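Local coordinates for hypothetical protein (Uncultured marine organism, PDB 2OP5) that is of unknown function but folds into a ferredoxin-like alpha/beta unit that pairs with a second copy to form a dimer, at residues A9-L14 against V67-S72; F15-S20 against K101-R106. All coordinates share one frame; numbering follows the deposited sequence. Where two conformers were deposited one is given.

Strand 10-17 is the element the two contacts share. Contact 1 joins its first half to strand 63-70 on one flank, and contact 2 joins its end to the start of strand 102-114 on the other, so together they fix the order of three neighbouring strands in one antiparallel sheet. Their centres are about 16 Å apart, yet they touch through Asn105. Its ND2 lies 2.9 Å from Ser13 O and its N 3.1 Å from Asn12 OD1, both probable hydrogen bonds that tie the irregular 101-106 segment to the middle strand. Both contacts reach the second subunit, and the ethanediol beside contact 2, probably from the crystallisation liquor, sits between the two copies.

Contact 1 (A9-L14 against V67-S72); sequences AFLNSL and VFEYDS
The Phe10 ring receives Tyr70 CD1 at its edge, with Phe10 CD2 4.2 Å from that atom, and Tyr70 has Phe10 O at its own edge. Phe10 CG, anti to the backbone N (chi1 -164°), sits beside the carbonyl whose O Tyr70 meets. Tyr76 of helix 73-86 meets both rings, edge-to-face on Tyr70. Phe68 holds Asn12 O at its edge; Leu14 CD2 comes obliquely to its CE1 at 3.7 Å, and His51 stacks on the ring. Flat aromatics and a branched leucine suit this side of the sheet, where helices pack.

Backbone bonds pair the strands. Phe68 N to Asn12 O and Asn12 N to Phe68 O measure 2.8 and 2.9 Å, and Tyr70 N reaches Phe10 O at 2.8 Å. Tyr70 O accepts twice, from Ala9 N at 3.0 Å and from Phe10 N, the latter tilted 32° from the carbonyl plane: a classic beta bulge.

On the other side Leu11 CD1 lies alongside Glu69 CG. The buried Glu69 carboxylate is held through OE1 by Thr8 and by a salt bridge to Arg50 of the second subunit, so its charge is probably balanced partly across the dimer interface.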
ATOM      1  N   ALA A   9      -7.238 -10.611  -1.370  1.00 25.88           N
ATOM      2  CA  ALA A   9      -6.988 -11.510  -0.245  1.00 26.46           C
ATOM      3  C   ALA A   9      -5.569 -11.370   0.276  1.00 26.47           C
ATOM      4  O   ALA A   9      -5.337 -11.481   1.476  1.00 25.94           O
ATOM      5  CB  ALA A   9      -7.220 -12.935  -0.662  1.00 27.15           C
ATOM      6  N   PHE A  10      -4.627 -11.161  -0.638  1.00 26.88           N
ATOM      7  CA  PHE A  10      -3.216 -11.041  -0.313  1.00 27.98           C
ATOM      8  C   PHE A  10      -2.659  -9.770  -0.923  1.00 27.63           C
ATOM      9  O   PHE A  10      -3.053  -9.395  -2.019  1.00 26.48           O
ATOM     10  CB  PHE A  10      -2.477 -12.240  -0.865  1.00 28.59           C
ATOM     11  CG  PHE A  10      -1.116 -12.439  -0.279  1.00 30.29           C
ATOM     12  CD1 PHE A  10      -0.978 -12.971   0.994  1.00 30.22           C
ATOM     13  CD2 PHE A  10       0.028 -12.170  -1.020  1.00 30.87           C
ATOM     14  CE1 PHE A  10       0.272 -13.203   1.523  1.00 30.38           C
ATOM     15  CE2 PHE A  10       1.298 -12.404  -0.474  1.00 30.41           C
ATOM     16  CZ  PHE A  10       1.411 -12.923   0.785  1.00 30.17           C
ATOM     17  N   LEU A  11      -1.706  -9.153  -0.227  1.00 28.31           N
ATOM     18  CA  LEU A  11      -1.162  -7.866  -0.620  1.00 29.10           C
ATOM     19  C   LEU A  11       0.310  -7.653  -0.226  1.00 28.99           C
ATOM     20  O   LEU A  11       0.778  -8.157   0.799  1.00 27.75           O
ATOM     21  CB  LEU A  11      -2.055  -6.802   0.051  1.00 30.07           C
ATOM     22  CG  LEU A  11      -1.925  -5.280   0.037  1.00 30.27           C
ATOM     23  CD1 LEU A  11      -3.258  -4.639   0.362  1.00 31.58           C
ATOM     24  CD2 LEU A  11      -0.871  -4.776   0.997  1.00 33.51           C
ATOM     25  N   ASN A  12       1.033  -6.918  -1.070  1.00 29.05           N
ATOM     26  CA  ASN A  12       2.402  -6.489  -0.758  1.00 29.12           C
ATOM     27  C   ASN A  12       2.445  -4.976  -0.896  1.00 28.91           C
ATOM     28  O   ASN A  12       2.091  -4.441  -1.944  1.00 29.14           O
ATOM     29  CB  ASN A  12       3.442  -7.121  -1.675  1.00 28.96           C
ATOM     30  CG  ASN A  12       4.883  -6.886  -1.198  1.00 29.94           C
ATOM     31  OD1 ASN A  12       5.131  -6.373  -0.101  1.00 30.40           O
ATOM     32  ND2 ASN A  12       5.841  -7.295  -2.018  1.00 31.09           N
ATOM     33  N   SER A  13       2.811  -4.296   0.182  1.00 29.19           N
ATOM     34  CA  SER A  13       2.958  -2.837   0.206  1.00 29.67           C
ATOM     35  C   SER A  13       4.430  -2.658   0.440  1.00 29.73           C
ATOM     36  O   SER A  13       4.906  -2.701   1.584  1.00 28.83           O
ATOM     37  CB  SER A  13       2.150  -2.195   1.338  1.00 30.01           C
ATOM     38  OG  SER A  13       2.340  -0.782   1.363  1.00 30.87           O
ATOM     39  N   LEU A  14       5.157  -2.523  -0.661  1.00 30.19           N
ATOM     40  CA  LEU A  14       6.592  -2.432  -0.601  1.00 29.83           C
ATOM     41  C   LEU A  14       7.067  -1.014  -0.875  1.00 29.21           C
ATOM     42  O   LEU A  14       6.302  -0.195  -1.411  1.00 28.88           O
ATOM     43  CB  LEU A  14       7.214  -3.430  -1.567  1.00 29.36           C
ATOM     44  CG  LEU A  14       7.230  -3.173  -3.065  1.00 30.56           C
ATOM     45  CD1 LEU A  14       8.261  -2.128  -3.476  1.00 31.02           C
ATOM     46  CD2 LEU A  14       7.573  -4.482  -3.785  1.00 31.27           C
ATOM     47  N   VAL A  67       2.176  -0.990  -4.357  1.00 27.10           N
ATOM     48  CA  VAL A  67       1.218  -1.828  -3.685  1.00 27.14           C
ATOM     49  C   VAL A  67       0.713  -2.794  -4.755  1.00 27.70           C
ATOM     50  O   VAL A  67       0.186  -2.358  -5.797  1.00 26.75           O
ATOM     51  CB  VAL A  67       0.044  -1.031  -3.072  1.00 27.21           C
ATOM     52  CG1 VAL A  67      -0.952  -1.984  -2.437  1.00 26.44           C
ATOM     53  CG2 VAL A  67       0.533   0.021  -2.050  1.00 26.40           C
ATOM     54  N   PHE A  68       0.930  -4.089  -4.515  1.00 27.75           N
ATOM     55  CA  PHE A  68       0.467  -5.148  -5.408  1.00 28.13           C
ATOM     56  C   PHE A  68      -0.626  -5.852  -4.639  1.00 28.59           C
ATOM     57  O   PHE A  68      -0.405  -6.280  -3.491  1.00 27.38           O
ATOM     58  CB  PHE A  68       1.534  -6.224  -5.671  1.00 29.25           C
ATOM     59  CG  PHE A  68       2.778  -5.746  -6.384  1.00 28.49           C
ATOM     60  CD1 PHE A  68       3.770  -5.070  -5.692  1.00 28.75           C
ATOM     61  CD2 PHE A  68       2.979  -6.050  -7.716  1.00 28.44           C
ATOM     62  CE1 PHE A  68       4.944  -4.662  -6.341  1.00 31.44           C
ATOM     63  CE2 PHE A  68       4.141  -5.652  -8.379  1.00 29.94           C
ATOM     64  CZ  PHE A  68       5.133  -4.959  -7.692  1.00 29.96           C
ATOM     65  N   GLU A  69      -1.767  -6.041  -5.292  1.00 28.82           N
ATOM     66  CA  GLU A  69      -2.904  -6.715  -4.687  1.00 30.00           C
ATOM     67  C   GLU A  69      -3.298  -7.939  -5.506  1.00 29.69           C
ATOM     68  O   GLU A  69      -3.439  -7.867  -6.734  1.00 27.43           O
ATOM     69  CB  GLU A  69      -4.073  -5.751  -4.587  1.00 30.87           C
ATOM     70  CG  GLU A  69      -3.742  -4.549  -3.725  1.00 32.82           C
ATOM     71  CD  GLU A  69      -4.922  -3.661  -3.509  1.00 35.11           C
ATOM     72  OE1 GLU A  69      -6.053  -4.173  -3.454  1.00 37.15           O
ATOM     73  OE2 GLU A  69      -4.716  -2.450  -3.359  1.00 39.25           O
ATOM     74  N   TYR A  70      -3.499  -9.051  -4.796  1.00 29.04           N
ATOM     75  CA  TYR A  70      -3.817 -10.308  -5.417  1.00 27.75           C
ATOM     76  C   TYR A  70      -5.084 -10.901  -4.858  1.00 27.39           C
ATOM     77  O   TYR A  70      -5.421 -10.680  -3.698  1.00 25.94           O
ATOM     78  CB  TYR A  70      -2.674 -11.315  -5.204  1.00 28.20           C
ATOM     79  CG  TYR A  70      -1.289 -10.806  -5.577  1.00 28.26           C
ATOM     80  CD1 TYR A  70      -0.512 -10.143  -4.647  1.00 27.50           C
ATOM     81  CD2 TYR A  70      -0.763 -10.992  -6.859  1.00 28.51           C
ATOM     82  CE1 TYR A  70       0.747  -9.668  -4.963  1.00 28.99           C
ATOM     83  CE2 TYR A  70       0.527 -10.518  -7.197  1.00 27.82           C
ATOM     84  CZ  TYR A  70       1.266  -9.850  -6.241  1.00 28.62           C
ATOM     85  OH  TYR A  70       2.544  -9.377  -6.509  1.00 29.31           O
ATOM     86  N   ASP A  71      -5.764 -11.687  -5.706  1.00 27.71           N
ATOM     87  CA  ASP A  71      -6.969 -12.415  -5.326  1.00 27.95           C
ATOM     88  C   ASP A  71      -6.647 -13.505  -4.285  1.00 27.34           C
ATOM     89  O   ASP A  71      -7.540 -13.949  -3.572  1.00 26.79           O
ATOM     90  CB  ASP A  71      -7.659 -13.024  -6.572  1.00 28.48           C
ATOM     91  CG  ASP A  71      -6.790 -14.045  -7.317  1.00 30.01           C
ATOM     92  OD1 ASP A  71      -5.725 -14.461  -6.824  1.00 32.67           O
ATOM     93  OD2 ASP A  71      -7.189 -14.470  -8.409  1.00 34.37           O
ATOM     94  N   SER A  72      -5.366 -13.910  -4.212  1.00 26.67           N
ATOM     95  CA  SER A  72      -4.907 -14.962  -3.315  1.00 26.29           C
ATOM     96  C   SER A  72      -3.386 -14.996  -3.232  1.00 27.17           C
ATOM     97  O   SER A  72      -2.684 -14.473  -4.111  1.00 26.46           O
ATOM     98  CB  SER A  72      -5.358 -16.325  -3.851  1.00 26.21           C
ATOM     99  OG  SER A  72      -4.672 -16.675  -5.060  1.00 23.71           O
TER

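Contact 2 (F15-S20 against K101-R106). With EDO (1,2-ethanediol), chain H.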
ATOM      1  N   PHE A  15       8.295  -0.719  -0.443  1.00 27.78           N
ATOM      2  CA  PHE A  15       8.883   0.590  -0.721  0.50 27.39           C
ATOM      3  C   PHE A  15      10.385   0.479  -0.991  1.00 28.44           C
ATOM      4  O   PHE A  15      11.037  -0.469  -0.538  1.00 27.29           O
ATOM      5  CB  PHE A  15       8.515   1.677   0.329  0.50 25.80           C
ATOM      6  CG  PHE A  15       9.069   1.451   1.735  0.50 23.46           C
ATOM      7  CD1 PHE A  15       8.330   0.766   2.693  0.50 20.50           C
ATOM      8  CD2 PHE A  15      10.294   1.986   2.106  0.50 23.04           C
ATOM      9  CE1 PHE A  15       8.813   0.590   3.986  0.50 23.09           C
ATOM     10  CE2 PHE A  15      10.798   1.803   3.403  0.50 24.13           C
ATOM     11  CZ  PHE A  15      10.054   1.103   4.343  0.50 22.87           C
HETATM   12  N   MSE A  16      10.885   1.440  -1.786  1.00 27.74           N
HETATM   13  CA  MSE A  16      12.302   1.520  -2.169  1.00 28.90           C
HETATM   14  C   MSE A  16      12.821   2.927  -1.935  1.00 27.26           C
HETATM   15  O   MSE A  16      12.172   3.897  -2.308  1.00 27.19           O
HETATM   16  CB  MSE A  16      12.512   1.213  -3.640  1.00 29.20           C
HETATM   17  CG  MSE A  16      12.410  -0.239  -3.993  1.00 32.00           C
HETATM   18 SE   MSE A  16      11.845  -0.419  -5.856  0.75 33.76          SE
HETATM   19  CE  MSE A  16      10.156   0.318  -5.583  1.00 31.02           C
ATOM     20  N   ASP A  17      14.010   3.013  -1.356  1.00 25.70           N
ATOM     21  CA  ASP A  17      14.662   4.270  -1.030  1.00 25.20           C
ATOM     22  C   ASP A  17      15.956   4.367  -1.809  1.00 23.79           C
ATOM     23  O   ASP A  17      16.789   3.455  -1.746  1.00 21.83           O
ATOM     24  CB  ASP A  17      14.985   4.329   0.455  1.00 24.97           C
ATOM     25  CG  ASP A  17      13.748   4.306   1.322  1.00 28.69           C
ATOM     26  OD1 ASP A  17      12.678   4.656   0.801  1.00 32.00           O
ATOM     27  OD2 ASP A  17      13.839   3.924   2.518  1.00 30.86           O
ATOM     28  N   PHE A  18      16.118   5.486  -2.518  1.00 23.34           N
ATOM     29  CA  PHE A  18      17.293   5.744  -3.347  1.00 23.41           C
ATOM     30  C   PHE A  18      18.235   6.727  -2.674  1.00 23.22           C
ATOM     31  O   PHE A  18      17.827   7.487  -1.781  1.00 22.17           O
ATOM     32  CB  PHE A  18      16.850   6.236  -4.736  1.00 23.70           C
ATOM     33  CG  PHE A  18      16.030   5.221  -5.489  1.00 23.21           C
ATOM     34  CD1 PHE A  18      14.655   5.139  -5.295  1.00 23.23           C
ATOM     35  CD2 PHE A  18      16.634   4.304  -6.336  1.00 24.04           C
ATOM     36  CE1 PHE A  18      13.893   4.188  -5.968  1.00 24.09           C
ATOM     37  CE2 PHE A  18      15.873   3.344  -7.002  1.00 23.51           C
ATOM     38  CZ  PHE A  18      14.499   3.297  -6.818  1.00 21.46           C
ATOM     39  N   THR A  19      19.504   6.683  -3.082  1.00 23.68           N
ATOM     40  CA  THR A  19      20.538   7.542  -2.513  1.00 23.90           C
ATOM     41  C   THR A  19      20.538   8.947  -3.145  1.00 23.92           C
ATOM     42  O   THR A  19      21.265   9.841  -2.703  1.00 22.79           O
ATOM     43  CB  THR A  19      21.952   6.922  -2.637  1.00 24.57           C
ATOM     44  OG1 THR A  19      22.327   6.835  -4.011  1.00 25.75           O
ATOM     45  CG2 THR A  19      22.017   5.529  -1.980  1.00 25.96           C
ATOM     46  N   SER A  20      19.741   9.135  -4.188  1.00 24.07           N
ATOM     47  CA  SER A  20      19.600  10.449  -4.808  1.00 23.78           C
ATOM     48  C   SER A  20      18.257  10.537  -5.518  1.00 24.48           C
ATOM     49  O   SER A  20      17.679   9.517  -5.921  1.00 22.99           O
ATOM     50  CB  SER A  20      20.720  10.719  -5.813  1.00 23.46           C
ATOM     51  OG  SER A  20      20.586   9.893  -6.958  1.00 21.22           O
ATOM     52  N   LYS A 101      17.207  -0.661  -1.184  1.00 34.84           N
ATOM     53  CA  LYS A 101      16.774  -1.932  -0.600  0.50 34.77           C
ATOM     54  C   LYS A 101      15.257  -1.936  -0.631  1.00 35.26           C
ATOM     55  O   LYS A 101      14.628  -0.936  -0.243  1.00 35.49           O
ATOM     56  CB  LYS A 101      17.247  -2.085   0.845  0.50 35.29           C
ATOM     57  CG  LYS A 101      16.693  -3.339   1.553  0.50 34.99           C
ATOM     58  CD  LYS A 101      17.169  -3.462   2.989  0.50 34.39           C
ATOM     59  CE  LYS A 101      18.651  -3.779   3.076  0.50 33.15           C
ATOM     60  NZ  LYS A 101      19.019  -4.180   4.452  0.50 31.31           N
ATOM     61  N   ILE A 102      14.675  -3.045  -1.074  1.00 34.48           N
ATOM     62  CA  ILE A 102      13.246  -3.159  -1.104  1.00 34.20           C
ATOM     63  C   ILE A 102      12.791  -3.549   0.289  1.00 33.34           C
ATOM     64  O   ILE A 102      13.297  -4.516   0.864  1.00 32.15           O
ATOM     65  CB  ILE A 102      12.756  -4.206  -2.118  1.00 33.81           C
ATOM     66  CG1 ILE A 102      13.161  -3.791  -3.534  1.00 35.48           C
ATOM     67  CG2 ILE A 102      11.234  -4.311  -2.092  1.00 35.55           C
ATOM     68  CD1 ILE A 102      12.551  -4.644  -4.663  1.00 35.54           C
ATOM     69  N   HIS A 103      11.861  -2.758   0.829  1.00 31.98           N
ATOM     70  CA  HIS A 103      11.188  -3.085   2.078  1.00 30.85           C
ATOM     71  C   HIS A 103       9.838  -3.651   1.740  1.00 28.96           C
ATOM     72  O   HIS A 103       8.967  -2.915   1.295  1.00 27.49           O
ATOM     73  CB  HIS A 103      11.031  -1.855   2.943  1.00 31.65           C
ATOM     74  CG  HIS A 103      12.315  -1.414   3.554  1.00 33.54           C
ATOM     75  ND1 HIS A 103      12.995  -0.291   3.138  1.00 36.89           N
ATOM     76  CD2 HIS A 103      13.070  -1.977   4.529  1.00 34.88           C
ATOM     77  CE1 HIS A 103      14.095  -0.157   3.865  1.00 37.06           C
ATOM     78  NE2 HIS A 103      14.171  -1.176   4.704  1.00 35.45           N
ATOM     79  N   ASN A 104       9.697  -4.963   1.902  1.00 27.56           N
ATOM     80  CA  ASN A 104       8.443  -5.663   1.633  1.00 28.25           C
ATOM     81  C   ASN A 104       7.620  -5.780   2.893  1.00 27.08           C
ATOM     82  O   ASN A 104       8.176  -5.880   4.007  1.00 25.38           O
ATOM     83  CB  ASN A 104       8.698  -7.084   1.130  1.00 28.92           C
ATOM     84  CG  ASN A 104       9.505  -7.109  -0.139  1.00 31.24           C
ATOM     85  OD1 ASN A 104       8.989  -6.826  -1.233  1.00 35.06           O
ATOM     86  ND2 ASN A 104      10.783  -7.472  -0.008  1.00 31.92           N
ATOM     87  N   ASN A 105       6.304  -5.787   2.686  1.00 26.29           N
ATOM     88  CA  ASN A 105       5.303  -5.930   3.729  1.00 26.70           C
ATOM     89  C   ASN A 105       4.152  -6.736   3.145  1.00 26.95           C
ATOM     90  O   ASN A 105       3.187  -6.148   2.657  1.00 25.58           O
ATOM     91  CB  ASN A 105       4.802  -4.562   4.191  1.00 26.40           C
ATOM     92  CG  ASN A 105       5.910  -3.718   4.798  1.00 27.05           C
ATOM     93  OD1 ASN A 105       6.315  -3.941   5.927  1.00 21.90           O
ATOM     94  ND2 ASN A 105       6.403  -2.745   4.036  1.00 26.20           N
ATOM     95  N   ARG A 106       4.264  -8.069   3.203  1.00 26.88           N
ATOM     96  CA  ARG A 106       3.266  -8.977   2.635  1.00 27.04           C
ATOM     97  C   ARG A 106       2.386  -9.588   3.690  1.00 26.15           C
ATOM     98  O   ARG A 106       2.868  -9.957   4.766  1.00 25.34           O
ATOM     99  CB  ARG A 106       3.917 -10.160   1.932  1.00 27.99           C
ATOM    100  CG  ARG A 106       4.940  -9.836   0.909  1.00 33.06           C
ATOM    101  CD  ARG A 106       5.492 -11.115   0.300  1.00 36.82           C
ATOM    102  NE  ARG A 106       6.862 -10.911  -0.151  1.00 39.62           N
ATOM    103  CZ  ARG A 106       7.960 -11.239   0.526  1.00 40.83           C
ATOM    104  NH1 ARG A 106       7.912 -11.815   1.722  1.00 44.38           N
ATOM    105  NH2 ARG A 106       9.139 -10.983  -0.014  1.00 43.74           N
TER
HETATM  106  C1  EDO H 118       7.293  -9.353   4.014  1.00 42.55           C
HETATM  107  O1  EDO H 118       6.397  -9.004   5.086  1.00 40.08           O
HETATM  108  C2  EDO H 118       8.577  -9.966   4.563  1.00 44.25           C
HETATM  109  O2  EDO H 118       9.716  -9.194   4.154  1.00 45.66           O
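Two backbone hydrogen bonds pair Phe15 with His103: His103 N reaches Phe15 O at 2.8 Å and nearly straight (174°), while Phe15 N gives to His103 O at 2.9 Å. A weaker CA-H...O contact runs from Ile102 CA to Phe15 O.

The aromatic contact follows from chi1 of Phe15 (66°), which sets CG between the backbone N and the carbonyl carbon. In this conformer, one of two deposited, His103 CB stands over the centre of the ring face, 3.5 Å from the centroid, in a CH-pi contact. The imidazole is slid aside, its plane at 30° to the phenyl ring, so the two barely overlap. A glycine in place of His103 would probably leave that phenyl face without its CH-pi partner and the ring freer to turn.

Apolar packing is slighter: Met16 (selenomethionine) and Ile102 lie side by side, with CG and CG1 3.7 Å apart, flexible and branched chains fitting together.

Arg106 N bonds to ethanediol O1 at 3.0 Å; the ligand also bonds to Trp57 O of the second subunit.

The antiparallel pair joins strand 10-17 to 102-114, an outermost strand of the chain's ferredoxin-like sheet; Met16 packs on Phe27 of helix 21-28, Phe15 on Phe15 of the second subunit.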